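Local structure of DegV domain-containing protein Cgl2349/cg2579 (Corynebacterium glutamicum, 3EGL) at residues 29-34 / 43-48; 77-82 / 96-101; 204-209 / 261-266. The protein binds long-chain fatty acids such as palmitate and may play a role in lipid transport or fatty acid metabolism. All blocks are in the same frame, centred on the assembly; numbering follows the deposited sequence.

The three contacts sample both sheets of a lipid-binding protein. Contacts 1 and 2 both reach the same mixed sheet, their centres about 13 Å apart, and they meet where L45 N of contact 1 lies 3.1 Å from T78 OG1 of contact 2, probably a hydrogen bond. T78 OG1 also bonds S76 OG, which together with T42 OG1 holds the palmitate carboxylate, which places this junction as a second shell behind the head-group site, through S76. Contact 3 joins the ends of two strands of the other sheet and the loops beside them, with its centre about 33 Å from that of contact 1 and about 25 Å from that of contact 2. Its V261 side chain is still about 12 Å from the palmitate.

Contact 1. Residues 29-34 / 43-48. With PLM (palmitic acid), chain D.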
ATOM      1  N   ILE A  29      11.385   5.113  -2.463  1.00 23.69           N
ATOM      2  CA  ILE A  29      11.397   6.522  -2.907  1.00 25.10           C
ATOM      3  C   ILE A  29      10.246   7.245  -2.269  1.00 25.13           C
ATOM      4  O   ILE A  29       9.099   6.807  -2.406  1.00 26.21           O
ATOM      5  CB  ILE A  29      11.194   6.692  -4.449  1.00 25.84           C
ATOM      6  CG1 ILE A  29      11.916   5.615  -5.205  1.00 27.52           C
ATOM      7  CG2 ILE A  29      11.693   8.095  -4.923  1.00 22.72           C
ATOM      8  CD1 ILE A  29      11.443   5.552  -6.602  1.00 36.34           C
ATOM      9  N   ASN A  30      10.522   8.358  -1.617  1.00 24.95           N
ATOM     10  CA  ASN A  30       9.467   9.128  -0.943  1.00 25.86           C
ATOM     11  C   ASN A  30       8.561   9.962  -1.852  1.00 25.69           C
ATOM     12  O   ASN A  30       9.054  10.768  -2.651  1.00 25.62           O
ATOM     13  CB  ASN A  30      10.089  10.046   0.118  1.00 24.83           C
ATOM     14  CG  ASN A  30      10.694   9.261   1.272  1.00 26.98           C
ATOM     15  OD1 ASN A  30      10.360   8.095   1.493  1.00 29.42           O
ATOM     16  ND2 ASN A  30      11.611   9.884   1.994  1.00 27.00           N
ATOM     17  N   LEU A  31       7.248   9.807  -1.690  1.00 25.41           N
ATOM     18  CA  LEU A  31       6.274  10.761  -2.273  1.00 25.77           C
ATOM     19  C   LEU A  31       6.446  12.146  -1.606  1.00 26.41           C
ATOM     20  O   LEU A  31       7.140  12.259  -0.600  1.00 26.71           O
ATOM     21  CB  LEU A  31       4.850  10.254  -2.070  1.00 24.86           C
ATOM     22  CG  LEU A  31       4.587   8.852  -2.613  1.00 25.61           C
ATOM     23  CD1 LEU A  31       3.175   8.277  -2.221  1.00 21.36           C
ATOM     24  CD2 LEU A  31       4.814   8.900  -4.118  1.00 25.32           C
ATOM     25  N   HIS A  32       5.815  13.189  -2.150  1.00 26.56           N
ATOM     26  CA  HIS A  32       6.024  14.563  -1.646  1.00 27.20           C
ATOM     27  C   HIS A  32       4.919  15.111  -0.750  1.00 28.25           C
ATOM     28  O   HIS A  32       3.716  14.984  -1.042  1.00 27.54           O
ATOM     29  CB  HIS A  32       6.256  15.528  -2.812  1.00 26.06           C
ATOM     30  CG  HIS A  32       7.337  15.072  -3.733  1.00 27.35           C
ATOM     31  ND1 HIS A  32       8.672  15.157  -3.402  1.00 28.90           N
ATOM     32  CD2 HIS A  32       7.286  14.455  -4.935  1.00 25.73           C
ATOM     33  CE1 HIS A  32       9.400  14.637  -4.372  1.00 23.79           C
ATOM     34  NE2 HIS A  32       8.583  14.224  -5.320  1.00 25.52           N
ATOM     35  N   VAL A  33       5.353  15.743   0.335  1.00 30.13           N
ATOM     36  CA  VAL A  33       4.481  16.543   1.176  1.00 32.41           C
ATOM     37  C   VAL A  33       4.928  18.005   1.098  1.00 34.76           C
ATOM     38  O   VAL A  33       6.064  18.330   1.430  1.00 34.05           O
ATOM     39  CB  VAL A  33       4.465  16.035   2.644  1.00 31.77           C
ATOM     40  CG1 VAL A  33       3.746  17.025   3.546  1.00 31.10           C
ATOM     41  CG2 VAL A  33       3.763  14.706   2.729  1.00 31.50           C
HETATM   42  N   MSE A  34       4.044  18.877   0.621  1.00 38.60           N
HETATM   43  CA  MSE A  34       4.335  20.316   0.609  1.00 42.40           C
HETATM   44  C   MSE A  34       3.590  21.001   1.744  1.00 44.64           C
HETATM   45  O   MSE A  34       2.364  20.967   1.822  1.00 45.01           O
HETATM   46  CB  MSE A  34       3.999  20.967  -0.723  1.00 42.35           C
HETATM   47  CG  MSE A  34       4.826  20.456  -1.881  1.00 46.98           C
HETATM   48 SE   MSE A  34       3.791  19.146  -2.947  0.80 56.40          SE
HETATM   49  CE  MSE A  34       3.158  20.438  -4.288  1.00 52.84           C
ATOM     50  N   SER A  43       2.055  15.183  -3.594  1.00 27.30           N
ATOM     51  CA  SER A  43       2.413  15.137  -4.974  1.00 26.39           C
ATOM     52  C   SER A  43       2.991  13.745  -5.292  1.00 25.55           C
ATOM     53  O   SER A  43       3.757  13.168  -4.505  1.00 25.08           O
ATOM     54  CB  SER A  43       3.464  16.207  -5.144  1.00 26.56           C
ATOM     55  OG  SER A  43       3.866  16.267  -6.455  1.00 29.88           O
ATOM     56  N   GLY A  44       2.609  13.190  -6.427  1.00 24.56           N
ATOM     57  CA  GLY A  44       3.224  11.942  -6.884  1.00 24.65           C
ATOM     58  C   GLY A  44       4.661  12.134  -7.339  1.00 24.26           C
ATOM     59  O   GLY A  44       5.187  13.248  -7.317  1.00 24.39           O
ATOM     60  N   LEU A  45       5.318  11.038  -7.700  1.00 24.04           N
ATOM     61  CA  LEU A  45       6.681  11.115  -8.196  1.00 23.44           C
ATOM     62  C   LEU A  45       6.675  11.492  -9.657  1.00 23.49           C
ATOM     63  O   LEU A  45       5.836  10.987 -10.408  1.00 23.49           O
ATOM     64  CB  LEU A  45       7.354   9.778  -8.065  1.00 23.59           C
ATOM     65  CG  LEU A  45       7.579   9.361  -6.605  1.00 25.93           C
ATOM     66  CD1 LEU A  45       8.001   7.890  -6.527  1.00 20.73           C
ATOM     67  CD2 LEU A  45       8.580  10.308  -5.920  1.00 23.34           C
ATOM     68  N   SER A  46       7.600  12.375 -10.053  1.00 22.78           N
ATOM     69  CA  SER A  46       7.702  12.811 -11.434  1.00 22.43           C
ATOM     70  C   SER A  46       8.482  11.771 -12.230  1.00 21.82           C
ATOM     71  O   SER A  46       9.230  11.020 -11.665  1.00 21.99           O
ATOM     72  CB  SER A  46       8.411  14.173 -11.517  1.00 21.32           C
ATOM     73  OG  SER A  46       9.804  13.992 -11.286  1.00 21.44           O
ATOM     74  N   SER A  47       8.376  11.779 -13.550  1.00 21.49           N
ATOM     75  CA  SER A  47       9.055  10.757 -14.320  1.00 21.71           C
ATOM     76  C   SER A  47      10.587  10.993 -14.286  1.00 21.80           C
ATOM     77  O   SER A  47      11.395  10.049 -14.337  1.00 21.84           O
ATOM     78  CB  SER A  47       8.498  10.699 -15.743  1.00 20.02           C
ATOM     79  OG  SER A  47       8.701  11.950 -16.347  1.00 23.22           O
ATOM     80  N   LEU A  48      10.970  12.247 -14.156  1.00 20.67           N
ATOM     81  CA  LEU A  48      12.368  12.575 -14.009  1.00 21.90           C
ATOM     82  C   LEU A  48      13.026  11.930 -12.742  1.00 21.58           C
ATOM     83  O   LEU A  48      14.144  11.434 -12.808  1.00 20.31           O
ATOM     84  CB  LEU A  48      12.503  14.095 -14.001  1.00 21.69           C
ATOM     85  CG  LEU A  48      13.839  14.698 -14.331  1.00 24.49           C
ATOM     86  CD1 LEU A  48      14.104  14.490 -15.818  1.00 25.20           C
ATOM     87  CD2 LEU A  48      13.860  16.218 -13.947  1.00 26.47           C
TER
HETATM   88  C1  PLM D 275      -0.032  11.924  -4.533  1.00 33.86           C
HETATM   89  O1  PLM D 275      -0.293  11.388  -5.625  1.00 34.50           O
HETATM   90  O2  PLM D 275      -0.325  13.122  -4.385  1.00 35.94           O
HETATM   91  C2  PLM D 275       0.590  11.179  -3.390  1.00 32.48           C
HETATM   92  C3  PLM D 275      -0.388  10.100  -2.932  1.00 32.61           C
HETATM   93  C4  PLM D 275      -1.547  10.566  -2.089  1.00 29.76           C
HETATM   94  C5  PLM D 275      -2.584   9.448  -2.167  1.00 29.72           C
HETATM   95  C6  PLM D 275      -3.749   9.667  -1.236  1.00 29.49           C
HETATM   96  C7  PLM D 275      -4.733   8.535  -1.425  1.00 33.51           C
HETATM   97  C8  PLM D 275      -5.745   8.381  -0.280  1.00 35.50           C
HETATM   98  C9  PLM D 275      -5.078   7.758   0.948  1.00 39.16           C
HETATM   99  CA  PLM D 275      -6.082   7.064   1.881  1.00 42.05           C
HETATM  100  CB  PLM D 275      -5.537   6.862   3.289  1.00 42.46           C
HETATM  101  CC  PLM D 275      -4.282   5.987   3.423  1.00 43.38           C
HETATM  102  CD  PLM D 275      -4.658   4.532   3.649  1.00 43.65           C
HETATM  103  CE  PLM D 275      -3.600   3.755   4.408  1.00 41.57           C
HETATM  104  CF  PLM D 275      -2.936   2.708   3.507  1.00 41.04           C
HETATM  105  CG  PLM D 275      -3.554   1.315   3.599  1.00 36.32           C
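S43 O is held by one bond, the straighter of the two in its pair: H32 N reaches it at 3.1 Å (168°), in the carbonyl plane. The return bond of this antiparallel hydrogen-bonded pair, S43 N to H32 O, is more bent, with its donor above the carbonyl plane. Together they tie the beta hairpin of strands 26-35 and 40-43 at the edge of the sheet. S43 N also lies 3.2 Å from O2 of the palmitate, so the strand end borders the head group, which is hydrogen-bonded to T42 OG1 and S76 OG. On the face shared by the paired residues, H32 CB meets S43 CB, and the SE atom of selenomethionine M34, brought round by a chain bent at chi2 and chi3, rests 3.7 Å from S43 CB. The H32 ring turns its CD2 edge to G44 O, 3.4 Å away and in the ring plane, while NE2 bonds E49 OE1. Beyond the bridge the contact becomes apolar. L31 and L45 cross at about a right angle, L31 CD2 lying 3.7 Å from L45 CG, and I29 CG2 closes on L45 CD2 at 3.9 Å. The other L31 branch, CD1, touches the start of the lipid tail, 4.1 Å from palmitate C2. S46 then N-caps helix 47-60, whose L50 packs on I29 and L45; strand 7-11 flanks strand 26-35, and T246 of helix 245-251 meets L31.

Contact 2. Residues 77-82 / 96-101; sequences STWSAA and VVDTSS
A beta-alpha-beta crossover links the parallel neighbours 66-69 and 94-97 through helix 78-86. In the contact of 77-82 with 96-101, the first turn of that helix meets the end of the edge strand and the loop that follows it. Its principal side chain is W79, whose CG stands anti to the backbone N (chi1 174°) and so lays the indole alongside V96 and D98. The carboxylate of D98, likewise anti, lies over one face of that indole with the two planes only 25° apart; D98 OD2 is 3.8 Å above the plane of the W79 ring and displaced toward its rim. OD2 also bonds NZ of the dimethylated lysine at position 73, which would help fix the carboxylate over the ring and probably offsets its charge. V96 supplies the apolar half. Its CG1 branch meets W79 CD1 at 3.8 Å, the two side chains crossing obliquely, and reaches A82 CB at 4.0 Å, while CG2 lies 3.8 Å from A82 O. One helix turn thus presents W79 and A82 to the same valine. Further along, an ST turn follows the strand, with T99 OG1 accepting from S101 N and also bonding H70 O. The polar edge of the indole is satisfied through a water in the ring plane, which accepts from W79 NE1 at 3.0 Å and donates to V96 O at 2.7 Å.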
ATOM      1  N   SER A  77      -0.619  10.144  -9.717  1.00 20.39           N
ATOM      2  CA  SER A  77      -0.000  10.223 -11.041  1.00 19.98           C
ATOM      3  C   SER A  77       1.301   9.396 -11.098  1.00 20.14           C
ATOM      4  O   SER A  77       1.956   9.326 -12.122  1.00 20.70           O
ATOM      5  CB  SER A  77       0.309  11.680 -11.368  1.00 20.07           C
ATOM      6  OG  SER A  77       1.253  12.247 -10.435  1.00 22.28           O
ATOM      7  N   THR A  78       1.663   8.735 -10.005  1.00 19.72           N
ATOM      8  CA  THR A  78       2.950   8.050  -9.939  1.00 19.44           C
ATOM      9  C   THR A  78       3.164   6.963 -10.969  1.00 20.11           C
ATOM     10  O   THR A  78       4.200   6.930 -11.639  1.00 22.09           O
ATOM     11  CB  THR A  78       3.224   7.545  -8.501  1.00 18.68           C
ATOM     12  OG1 THR A  78       3.356   8.694  -7.664  1.00 20.11           O
ATOM     13  CG2 THR A  78       4.526   6.774  -8.422  1.00 17.32           C
ATOM     14  N   TRP A  79       2.218   6.055 -11.095  1.00 20.21           N
ATOM     15  CA  TRP A  79       2.305   4.984 -12.074  1.00 20.67           C
ATOM     16  C   TRP A  79       2.525   5.486 -13.512  1.00 20.28           C
ATOM     17  O   TRP A  79       3.318   4.922 -14.298  1.00 21.88           O
ATOM     18  CB  TRP A  79       1.001   4.184 -12.052  1.00 21.31           C
ATOM     19  CG  TRP A  79       0.929   3.137 -13.145  1.00 20.50           C
ATOM     20  CD1 TRP A  79       1.528   1.918 -13.120  1.00 20.38           C
ATOM     21  CD2 TRP A  79       0.272   3.240 -14.422  1.00 19.45           C
ATOM     22  NE1 TRP A  79       1.244   1.220 -14.273  1.00 23.02           N
ATOM     23  CE2 TRP A  79       0.488   2.014 -15.098  1.00 21.23           C
ATOM     24  CE3 TRP A  79      -0.487   4.226 -15.049  1.00 20.58           C
ATOM     25  CZ2 TRP A  79      -0.037   1.750 -16.359  1.00 18.25           C
ATOM     26  CZ3 TRP A  79      -1.007   3.968 -16.305  1.00 20.43           C
ATOM     27  CH2 TRP A  79      -0.776   2.733 -16.947  1.00 20.99           C
ATOM     28  N   SER A  80       1.818   6.535 -13.861  1.00 19.81           N
ATOM     29  CA  SER A  80       1.933   7.130 -15.177  1.00 19.60           C
ATOM     30  C   SER A  80       3.364   7.679 -15.384  1.00 19.93           C
ATOM     31  O   SER A  80       3.940   7.590 -16.495  1.00 20.15           O
ATOM     32  CB  SER A  80       0.886   8.238 -15.302  1.00 19.47           C
ATOM     33  OG  SER A  80       0.843   8.727 -16.637  1.00 20.73           O
ATOM     34  N   ALA A  81       3.938   8.246 -14.314  1.00 19.93           N
ATOM     35  CA  ALA A  81       5.333   8.730 -14.355  1.00 20.09           C
ATOM     36  C   ALA A  81       6.293   7.544 -14.455  1.00 19.65           C
ATOM     37  O   ALA A  81       7.282   7.596 -15.164  1.00 20.38           O
ATOM     38  CB  ALA A  81       5.658   9.596 -13.159  1.00 18.43           C
ATOM     39  N   ALA A  82       5.960   6.460 -13.772  1.00 19.44           N
ATOM     40  CA  ALA A  82       6.813   5.268 -13.725  1.00 19.08           C
ATOM     41  C   ALA A  82       6.936   4.600 -15.104  1.00 19.81           C
ATOM     42  O   ALA A  82       8.022   4.142 -15.493  1.00 19.70           O
ATOM     43  CB  ALA A  82       6.242   4.291 -12.720  1.00 18.49           C
ATOM     44  N   VAL A  96       7.331  -2.323 -14.338  1.00 24.47           N
ATOM     45  CA  VAL A  96       6.404  -1.588 -13.462  1.00 24.34           C
ATOM     46  C   VAL A  96       5.128  -2.428 -13.178  1.00 24.33           C
ATOM     47  O   VAL A  96       4.355  -2.705 -14.072  1.00 23.55           O
ATOM     48  CB  VAL A  96       5.963  -0.226 -14.104  1.00 24.06           C
ATOM     49  CG1 VAL A  96       5.059   0.545 -13.144  1.00 21.26           C
ATOM     50  CG2 VAL A  96       7.158   0.593 -14.465  1.00 22.64           C
ATOM     51  N   VAL A  97       4.913  -2.801 -11.926  1.00 25.40           N
ATOM     52  CA  VAL A  97       3.746  -3.582 -11.561  1.00 26.72           C
ATOM     53  C   VAL A  97       2.572  -2.603 -11.559  1.00 27.83           C
ATOM     54  O   VAL A  97       2.700  -1.486 -11.011  1.00 28.53           O
ATOM     55  CB  VAL A  97       3.931  -4.226 -10.160  1.00 26.90           C
ATOM     56  CG1 VAL A  97       2.675  -5.057  -9.696  1.00 26.53           C
ATOM     57  CG2 VAL A  97       5.163  -5.087 -10.138  1.00 26.89           C
ATOM     58  N   ASP A  98       1.458  -2.965 -12.197  1.00 27.19           N
ATOM     59  CA  ASP A  98       0.260  -2.092 -12.105  1.00 27.49           C
ATOM     60  C   ASP A  98      -0.523  -2.498 -10.851  1.00 27.56           C
ATOM     61  O   ASP A  98      -1.346  -3.396 -10.923  1.00 27.54           O
ATOM     62  CB  ASP A  98      -0.633  -2.242 -13.349  1.00 27.04           C
ATOM     63  CG  ASP A  98      -1.794  -1.243 -13.372  1.00 27.16           C
ATOM     64  OD1 ASP A  98      -2.037  -0.628 -12.317  1.00 30.13           O
ATOM     65  OD2 ASP A  98      -2.448  -1.053 -14.441  1.00 24.94           O
ATOM     66  N   THR A  99      -0.291  -1.864  -9.712  1.00 27.78           N
ATOM     67  CA  THR A  99      -0.756  -2.493  -8.460  1.00 28.19           C
ATOM     68  C   THR A  99      -2.266  -2.414  -8.158  1.00 28.79           C
ATOM     69  O   THR A  99      -2.827  -3.342  -7.588  1.00 29.84           O
ATOM     70  CB  THR A  99       0.006  -1.970  -7.221  1.00 28.36           C
ATOM     71  OG1 THR A  99      -0.432  -0.642  -6.937  1.00 26.22           O
ATOM     72  CG2 THR A  99       1.523  -1.990  -7.439  1.00 26.14           C
ATOM     73  N   SER A 100      -2.922  -1.323  -8.510  1.00 29.00           N
ATOM     74  CA  SER A 100      -4.308  -1.092  -8.024  1.00 30.56           C
ATOM     75  C   SER A 100      -4.398  -1.187  -6.487  1.00 29.68           C
ATOM     76  O   SER A 100      -5.342  -1.737  -5.938  1.00 28.32           O
ATOM     77  CB  SER A 100      -5.319  -2.070  -8.687  1.00 30.53           C
ATOM     78  OG  SER A 100      -5.421  -1.779 -10.074  1.00 34.41           O
ATOM     79  N   SER A 101      -3.399  -0.672  -5.794  1.00 29.11           N
ATOM     80  CA  SER A 101      -3.408  -0.791  -4.370  1.00 28.56           C
ATOM     81  C   SER A 101      -2.453   0.230  -3.812  1.00 28.43           C
ATOM     82  O   SER A 101      -1.821   1.006  -4.580  1.00 28.20           O
ATOM     83  CB  SER A 101      -2.996  -2.199  -3.986  1.00 29.30           C
ATOM     84  OG  SER A 101      -3.279  -2.462  -2.621  1.00 33.61           O
TER
HETATM   85  O   HOH W   1       2.420  -1.333 -15.451  1.00 21.75           O

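Contact 3. Residues 204-209 / 261-266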
ATOM      1  N   ASP A 204     -11.983 -17.017   5.267  1.00 34.08           N
ATOM      2  CA  ASP A 204     -12.644 -18.264   4.896  1.00 35.53           C
ATOM      3  C   ASP A 204     -11.957 -19.491   5.558  1.00 35.49           C
ATOM      4  O   ASP A 204     -11.638 -20.497   4.896  1.00 35.29           O
ATOM      5  CB  ASP A 204     -12.722 -18.369   3.359  1.00 35.93           C
ATOM      6  CG  ASP A 204     -13.692 -19.431   2.893  1.00 38.83           C
ATOM      7  OD1 ASP A 204     -14.855 -19.445   3.376  1.00 41.15           O
ATOM      8  OD2 ASP A 204     -13.291 -20.263   2.043  1.00 41.88           O
ATOM      9  N   GLY A 205     -11.694 -19.363   6.865  1.00 35.34           N
ATOM     10  CA  GLY A 205     -11.079 -20.427   7.651  1.00 34.98           C
ATOM     11  C   GLY A 205      -9.592 -20.646   7.456  1.00 35.26           C
ATOM     12  O   GLY A 205      -9.017 -21.566   8.038  1.00 35.59           O
ATOM     13  N   GLU A 206      -8.953 -19.811   6.652  1.00 35.28           N
ATOM     14  CA  GLU A 206      -7.520 -19.952   6.405  1.00 35.52           C
ATOM     15  C   GLU A 206      -6.748 -18.814   7.058  1.00 34.30           C
ATOM     16  O   GLU A 206      -7.236 -17.704   7.081  1.00 34.04           O
ATOM     17  CB  GLU A 206      -7.246 -19.939   4.914  1.00 35.93           C
ATOM     18  CG  GLU A 206      -8.108 -20.886   4.168  1.00 39.24           C
ATOM     19  CD  GLU A 206      -7.393 -22.159   3.863  1.00 44.00           C
ATOM     20  OE1 GLU A 206      -7.107 -22.942   4.797  1.00 46.10           O
ATOM     21  OE2 GLU A 206      -7.107 -22.364   2.667  1.00 47.28           O
ATOM     22  N   PRO A 207      -5.543 -19.108   7.594  1.00 33.92           N
ATOM     23  CA  PRO A 207      -4.630 -18.115   8.164  1.00 32.91           C
ATOM     24  C   PRO A 207      -4.361 -16.978   7.192  1.00 31.97           C
ATOM     25  O   PRO A 207      -4.305 -17.180   5.995  1.00 31.47           O
ATOM     26  CB  PRO A 207      -3.341 -18.909   8.382  1.00 33.16           C
ATOM     27  CG  PRO A 207      -3.532 -20.198   7.579  1.00 33.84           C
ATOM     28  CD  PRO A 207      -4.978 -20.466   7.707  1.00 33.01           C
ATOM     29  N   VAL A 208      -4.197 -15.790   7.739  1.00 30.97           N
ATOM     30  CA  VAL A 208      -4.085 -14.586   6.978  1.00 30.16           C
ATOM     31  C   VAL A 208      -2.787 -13.919   7.388  1.00 29.71           C
ATOM     32  O   VAL A 208      -2.341 -14.039   8.520  1.00 30.31           O
ATOM     33  CB  VAL A 208      -5.230 -13.620   7.368  1.00 30.59           C
ATOM     34  CG1 VAL A 208      -5.268 -12.411   6.423  1.00 31.33           C
ATOM     35  CG2 VAL A 208      -6.580 -14.340   7.366  1.00 29.87           C
ATOM     36  N   PHE A 209      -2.179 -13.171   6.491  1.00 28.79           N
ATOM     37  CA  PHE A 209      -1.122 -12.282   6.937  1.00 28.03           C
ATOM     38  C   PHE A 209      -1.650 -10.830   7.038  1.00 27.49           C
ATOM     39  O   PHE A 209      -2.234 -10.328   6.088  1.00 27.67           O
ATOM     40  CB  PHE A 209       0.099 -12.406   6.029  1.00 27.43           C
ATOM     41  CG  PHE A 209       1.085 -11.284   6.177  1.00 28.29           C
ATOM     42  CD1 PHE A 209       2.102 -11.356   7.121  1.00 29.43           C
ATOM     43  CD2 PHE A 209       0.999 -10.153   5.375  1.00 30.37           C
ATOM     44  CE1 PHE A 209       3.031 -10.320   7.248  1.00 30.89           C
ATOM     45  CE2 PHE A 209       1.921  -9.108   5.511  1.00 32.82           C
ATOM     46  CZ  PHE A 209       2.939  -9.199   6.464  1.00 31.82           C
ATOM     47  N   VAL A 261      -3.196 -10.233   3.386  1.00 23.83           N
ATOM     48  CA  VAL A 261      -2.963 -11.148   2.263  1.00 24.09           C
ATOM     49  C   VAL A 261      -3.570 -12.482   2.619  1.00 24.04           C
ATOM     50  O   VAL A 261      -3.275 -13.006   3.681  1.00 24.66           O
ATOM     51  CB  VAL A 261      -1.440 -11.343   1.995  1.00 25.29           C
ATOM     52  CG1 VAL A 261      -1.207 -12.324   0.783  1.00 22.15           C
ATOM     53  CG2 VAL A 261      -0.728  -9.954   1.794  1.00 21.47           C
ATOM     54  N   PHE A 262      -4.420 -13.022   1.755  1.00 24.45           N
ATOM     55  CA  PHE A 262      -5.229 -14.200   2.076  1.00 25.18           C
ATOM     56  C   PHE A 262      -4.751 -15.424   1.312  1.00 26.74           C
ATOM     57  O   PHE A 262      -3.904 -15.317   0.432  1.00 25.80           O
ATOM     58  CB  PHE A 262      -6.707 -13.941   1.789  1.00 24.78           C
ATOM     59  CG  PHE A 262      -7.309 -12.840   2.638  1.00 24.89           C
ATOM     60  CD1 PHE A 262      -7.923 -13.136   3.861  1.00 23.20           C
ATOM     61  CD2 PHE A 262      -7.260 -11.510   2.223  1.00 22.05           C
ATOM     62  CE1 PHE A 262      -8.481 -12.119   4.669  1.00 22.85           C
ATOM     63  CE2 PHE A 262      -7.817 -10.475   3.010  1.00 23.39           C
ATOM     64  CZ  PHE A 262      -8.439 -10.784   4.249  1.00 24.15           C
ATOM     65  N   ALA A 263      -5.300 -16.585   1.675  1.00 29.32           N
ATOM     66  CA  ALA A 263      -5.000 -17.860   1.014  1.00 31.79           C
ATOM     67  C   ALA A 263      -5.441 -17.832  -0.439  1.00 33.47           C
ATOM     68  O   ALA A 263      -4.710 -18.277  -1.308  1.00 34.42           O
ATOM     69  CB  ALA A 263      -5.666 -19.038   1.750  1.00 30.75           C
ATOM     70  N   ASN A 264      -6.635 -17.307  -0.689  1.00 35.75           N
ATOM     71  CA  ASN A 264      -7.225 -17.309  -2.028  1.00 38.35           C
ATOM     72  C   ASN A 264      -7.678 -15.973  -2.590  1.00 39.86           C
ATOM     73  O   ASN A 264      -7.724 -14.927  -1.903  1.00 39.73           O
ATOM     74  CB  ASN A 264      -8.456 -18.198  -2.063  1.00 38.55           C
ATOM     75  CG  ASN A 264      -8.175 -19.589  -1.666  1.00 39.47           C
ATOM     76  OD1 ASN A 264      -8.667 -20.048  -0.632  1.00 41.27           O
ATOM     77  ND2 ASN A 264      -7.406 -20.296  -2.483  1.00 40.50           N
ATOM     78  N   GLN A 265      -8.080 -16.052  -3.847  1.00 42.10           N
ATOM     79  CA  GLN A 265      -8.701 -14.930  -4.510  1.00 44.99           C
ATOM     80  C   GLN A 265     -10.050 -14.572  -3.920  1.00 45.08           C
ATOM     81  O   GLN A 265     -10.669 -15.355  -3.184  1.00 44.86           O
ATOM     82  CB  GLN A 265      -8.707 -15.090  -6.030  1.00 45.70           C
ATOM     83  CG  GLN A 265      -7.345 -14.673  -6.601  1.00 50.10           C
ATOM     84  CD  GLN A 265      -7.015 -15.332  -7.941  1.00 57.31           C
ATOM     85  OE1 GLN A 265      -7.775 -15.196  -8.909  1.00 60.39           O
ATOM     86  NE2 GLN A 265      -5.873 -16.044  -8.007  1.00 58.21           N
ATOM     87  N   ALA A 266     -10.458 -13.356  -4.271  1.00 45.86           N
ATOM     88  CA  ALA A 266     -11.510 -12.586  -3.612  1.00 46.42           C
ATOM     89  C   ALA A 266     -12.843 -13.320  -3.353  1.00 46.13           C
ATOM     90  O   ALA A 266     -13.194 -14.278  -4.055  1.00 46.38           O
ATOM     91  CB  ALA A 266     -11.719 -11.245  -4.380  1.00 46.16           C
TER
HETATM   92  O   HOH W   2      -6.808 -16.622   4.254  1.00 22.57           O
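Residues 204-209 and 261-266 run roughly antiparallel and are joined by the hydrogen-bonded pair F209 and V261, whose two bonds are nearly straight and in the carbonyl planes: F209 N to V261 O at 3.0 Å, and V261 N to F209 O at 2.9 Å. Side chains of this pair share one face of the sheet, where V261 CG2 meets the edge of the F209 ring 4.0 Å from CD2. V208 and F262 lie alongside each other, pointing the same way. V208 CG1, anti to the backbone N (chi1 -171°), sits over the F262 ring face in a CH-pi contact, 4.0 Å from the centroid and 26° off the normal. Past the bridge the chains separate, and a water spans the gap, accepting from A263 N at 3.0 Å and probably donating to P207 O. Farther out still, E206 CB lies 3.6 Å from A263 CB, and the bend at chi2 folds the chain back so that E206 OE2 also touches that methyl, at 3.7 Å. The pair lies where strand 209-215 begins and its antiparallel neighbour 255-261 ends, in the second sheet; F262 packs on E138 and W140 of strand 137-142 and on R202 of helix 196-203, while the F209 side chain reaches S237 and M239 of strand 237-242.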